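Local coordinates for probable thiol peroxidase (Chromobacterium violaceum, PDB 3KEB), which probably reduces peroxides at the expense of thiols, as a redoxin-family member of the thioredoxin superfamily, at residues A[32-40]-A[93-101]. Residues are numbered along the deposited sequence; the frame is centred on the assembly and turned at random.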
loop_
_atom_site.group_PDB
_atom_site.type_symbol
_atom_site.label_atom_id
_atom_site.label_comp_id
_atom_site.label_asym_id
_atom_site.label_seq_id
_atom_site.Cartn_x
_atom_site.Cartn_y
_atom_site.Cartn_z
HETATM N N MSE A 32 9.787 -11.526 -3.961
HETATM C CA MSE A 32 10.660 -10.385 -3.656
HETATM C C MSE A 32 9.761 -9.305 -3.084
HETATM O O MSE A 32 9.136 -8.590 -3.862
HETATM C CB MSE A 32 11.274 -9.834 -4.945
HETATM C CG MSE A 32 12.237 -10.777 -5.631
HETATM SE SE MSE A 32 12.962 -10.088 -7.338
HETATM C CE MSE A 32 11.324 -9.364 -8.167
ATOM N N LEU A 33 9.649 -9.210 -1.763
ATOM C CA LEU A 33 8.745 -8.294 -1.108
ATOM C C LEU A 33 9.553 -7.291 -0.291
ATOM O O LEU A 33 10.778 -7.326 -0.331
ATOM C CB LEU A 33 7.761 -9.076 -0.200
ATOM C CG LEU A 33 6.862 -10.023 -1.014
ATOM C CD1 LEU A 33 6.031 -10.866 -0.081
ATOM C CD2 LEU A 33 5.965 -9.226 -1.981
ATOM N N VAL A 34 8.863 -6.393 0.418
ATOM C CA VAL A 34 9.553 -5.466 1.293
ATOM C C VAL A 34 8.845 -5.448 2.629
ATOM O O VAL A 34 7.639 -5.421 2.724
ATOM C CB VAL A 34 9.689 -4.062 0.665
ATOM C CG1 VAL A 34 8.390 -3.603 0.173
ATOM C CG2 VAL A 34 10.282 -3.066 1.660
ATOM N N ASP A 35 9.605 -5.539 3.694
ATOM C CA ASP A 35 9.020 -5.609 5.033
ATOM C C ASP A 35 8.745 -4.246 5.637
ATOM O O ASP A 35 9.017 -3.221 5.039
ATOM C CB ASP A 35 9.892 -6.469 5.957
ATOM C CG ASP A 35 11.206 -5.821 6.367
ATOM O OD1 ASP A 35 11.427 -4.570 6.344
ATOM O OD2 ASP A 35 12.095 -6.640 6.808
ATOM N N ASP A 36 8.228 -4.237 6.857
ATOM C CA ASP A 36 7.816 -2.993 7.467
ATOM C C ASP A 36 8.914 -1.999 7.808
ATOM O O ASP A 36 8.624 -0.797 7.996
ATOM C CB ASP A 36 6.894 -3.234 8.661
ATOM C CG ASP A 36 7.571 -3.981 9.822
ATOM O OD1 ASP A 36 8.104 -5.077 9.622
ATOM O OD2 ASP A 36 7.599 -3.438 10.950
ATOM N N GLN A 37 10.159 -2.443 7.870
ATOM C CA GLN A 37 11.300 -1.527 8.001
ATOM C C GLN A 37 11.972 -1.236 6.683
ATOM O O GLN A 37 13.096 -0.762 6.662
ATOM C CB GLN A 37 12.325 -2.124 8.954
ATOM C CG GLN A 37 11.722 -2.389 10.369
ATOM C CD GLN A 37 12.676 -3.169 11.269
ATOM O OE1 GLN A 37 12.633 -4.410 11.315
ATOM N NE2 GLN A 37 13.573 -2.451 11.950
ATOM N N LYS A 38 11.278 -1.531 5.588
ATOM C CA LYS A 38 11.740 -1.201 4.221
ATOM C C LYS A 38 12.886 -2.072 3.665
ATOM O O LYS A 38 13.409 -1.805 2.560
ATOM C CB LYS A 38 12.016 0.305 4.065
ATOM C CG LYS A 38 10.820 1.183 4.455
ATOM C CD LYS A 38 11.133 2.617 4.136
ATOM C CE LYS A 38 10.077 3.651 4.505
ATOM N NZ LYS A 38 9.817 3.725 6.016
ATOM N N HIS A 39 13.163 -3.160 4.366
ATOM C CA HIS A 39 14.153 -4.196 3.939
ATOM C C HIS A 39 13.592 -5.178 2.951
ATOM O O HIS A 39 12.433 -5.602 3.072
ATOM C CB HIS A 39 14.667 -4.961 5.155
ATOM C CG HIS A 39 15.372 -4.090 6.133
ATOM N ND1 HIS A 39 15.049 -4.056 7.467
ATOM C CD2 HIS A 39 16.367 -3.187 5.958
ATOM C CE1 HIS A 39 15.810 -3.158 8.076
ATOM N NE2 HIS A 39 16.614 -2.613 7.179
ATOM N N ASP A 40 14.413 -5.550 1.974
ATOM C CA ASP A 40 14.051 -6.613 1.034
ATOM C C ASP A 40 13.737 -7.905 1.797
ATOM O O ASP A 40 14.374 -8.208 2.799
ATOM C CB ASP A 40 15.161 -6.823 0.005
ATOM C CG ASP A 40 15.259 -5.666 -0.966
ATOM O OD1 ASP A 40 14.293 -4.878 -1.085
ATOM O OD2 ASP A 40 16.286 -5.527 -1.634
ATOM N N PRO A 93 4.895 -0.301 3.336
ATOM C CA PRO A 93 5.724 -0.560 4.492
ATOM C C PRO A 93 5.469 0.408 5.649
ATOM O O PRO A 93 5.466 -0.010 6.811
ATOM C CB PRO A 93 7.127 -0.422 3.945
ATOM C CG PRO A 93 7.026 -0.808 2.499
ATOM C CD PRO A 93 5.654 -0.288 2.075
ATOM N N SER A 94 5.276 1.682 5.360
ATOM C CA SER A 94 5.019 2.678 6.420
ATOM C C SER A 94 3.779 2.317 7.262
ATOM O O SER A 94 3.779 2.487 8.507
ATOM C CB SER A 94 4.848 4.082 5.808
ATOM O OG SER A 94 5.939 4.330 4.892
ATOM N N SER A 95 2.692 1.943 6.589
ATOM C CA SER A 95 1.475 1.517 7.299
ATOM C C SER A 95 1.658 0.218 8.078
ATOM O O SER A 95 1.102 0.078 9.155
ATOM C CB SER A 95 0.288 1.356 6.343
ATOM O OG SER A 95 0.040 2.589 5.698
ATOM N N LEU A 96 2.438 -0.718 7.540
ATOM C CA LEU A 96 2.745 -1.981 8.253
ATOM C C LEU A 96 3.542 -1.645 9.544
ATOM O O LEU A 96 3.266 -2.178 10.621
ATOM C CB LEU A 96 3.487 -2.943 7.327
ATOM C CG LEU A 96 2.683 -3.495 6.150
ATOM C CD1 LEU A 96 3.576 -4.318 5.159
ATOM C CD2 LEU A 96 1.497 -4.312 6.655
ATOM N N ALA A 97 4.507 -0.732 9.442
ATOM C CA ALA A 97 5.272 -0.292 10.598
ATOM C C ALA A 97 4.388 0.366 11.647
ATOM O O ALA A 97 4.537 0.103 12.869
ATOM C CB ALA A 97 6.428 0.593 10.170
ATOM N N ARG A 98 3.430 1.170 11.200
ATOM C CA ARG A 98 2.472 1.790 12.112
ATOM C C ARG A 98 1.619 0.707 12.832
ATOM O O ARG A 98 1.453 0.764 14.037
ATOM C CB ARG A 98 1.535 2.716 11.378
ATOM C CG ARG A 98 0.509 3.328 12.267
ATOM C CD ARG A 98 -0.835 3.407 11.557
ATOM N NE ARG A 98 -1.843 3.749 12.555
ATOM C CZ ARG A 98 -2.768 2.925 13.050
ATOM N NH1 ARG A 98 -2.889 1.651 12.627
ATOM N NH2 ARG A 98 -3.602 3.412 13.964
ATOM N N ALA A 99 1.134 -0.281 12.090
ATOM C CA ALA A 99 0.381 -1.411 12.693
ATOM C C ALA A 99 1.197 -2.111 13.793
ATOM O O ALA A 99 0.680 -2.353 14.878
ATOM C CB ALA A 99 -0.003 -2.409 11.654
ATOM N N ARG A 100 2.471 -2.354 13.525
ATOM C CA ARG A 100 3.342 -3.000 14.508
ATOM C C ARG A 100 3.469 -2.126 15.751
ATOM O O ARG A 100 3.356 -2.626 16.872
ATOM C CB ARG A 100 4.712 -3.315 13.967
ATOM C CG ARG A 100 5.448 -4.277 14.890
ATOM C CD ARG A 100 6.847 -4.499 14.438
ATOM N NE ARG A 100 6.979 -5.139 13.155
ATOM C CZ ARG A 100 6.765 -6.432 12.931
ATOM N NH1 ARG A 100 6.339 -7.254 13.895
ATOM N NH2 ARG A 100 6.954 -6.902 11.705
ATOM N N HIS A 101 3.729 -0.836 15.548
ATOM C CA HIS A 101 3.845 0.110 16.621
ATOM C C HIS A 101 2.605 0.126 17.478
ATOM O O HIS A 101 2.685 0.210 18.712
ATOM C CB HIS A 101 4.104 1.487 16.018
ATOM C CG HIS A 101 4.345 2.546 17.021
ATOM N ND1 HIS A 101 5.534 2.663 17.710
ATOM C CD2 HIS A 101 3.561 3.569 17.435
ATOM C CE1 HIS A 101 5.458 3.703 18.528
ATOM N NE2 HIS A 101 4.282 4.285 18.361
#
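D36 and P93 bring the two backbones together, their CA atoms 4.4 Å apart, where the hairpin between strands 32-35 and 40-42, at one margin of the central mixed sheet of this thioredoxin-like fold, meets the first turn of helix 93-103. D35 to K38 form a type I beta turn, and D35 braces it: its OD1 accepts the N-H of H39 and, weakly, that of Q37. No backbone hydrogen bond joins turn and helix; side chains and the carbonyls of D35 and D36 make the contact.

P93 suits the first turn of a helix, where its missing N-H costs no bond. Its ring lies against V34 and the carbonyl of D35, P93 CB 3.6 Å from D35 O, while the aliphatic part of K38 crosses it at about a right angle. Further along, L96, A97 and R100 receive D36. The small methyl of A97 lets the turn come close, its CB 3.4 Å from D36 O, and L96 CB packs on D36 CB.

D36 CG sits between its backbone N and carbonyl carbon (chi1 64°), holding the carboxylate out to R100, whose chain bends at chi3 (-64°) to offer its NE edge. R100 NE donates to D36 OD2 (2.9 Å) and R100 NH2 to D36 OD1 (3.0 Å), both nearly straight; both oxygens lie close to the guanidinium plane, but the carboxylate is turned 47° against it and is met from above its own plane. NH2 also bonds I108 O, which helps fix the guanidinium.

K38 NZ forms a salt bridge with E61 of the second subunit, and S94 OG hydrogen-bonds the same residue, placing this edge at the dimer interface. The two-pronged salt bridge thus probably balances the charge of buried D36 while tying the hairpin turn to the helix.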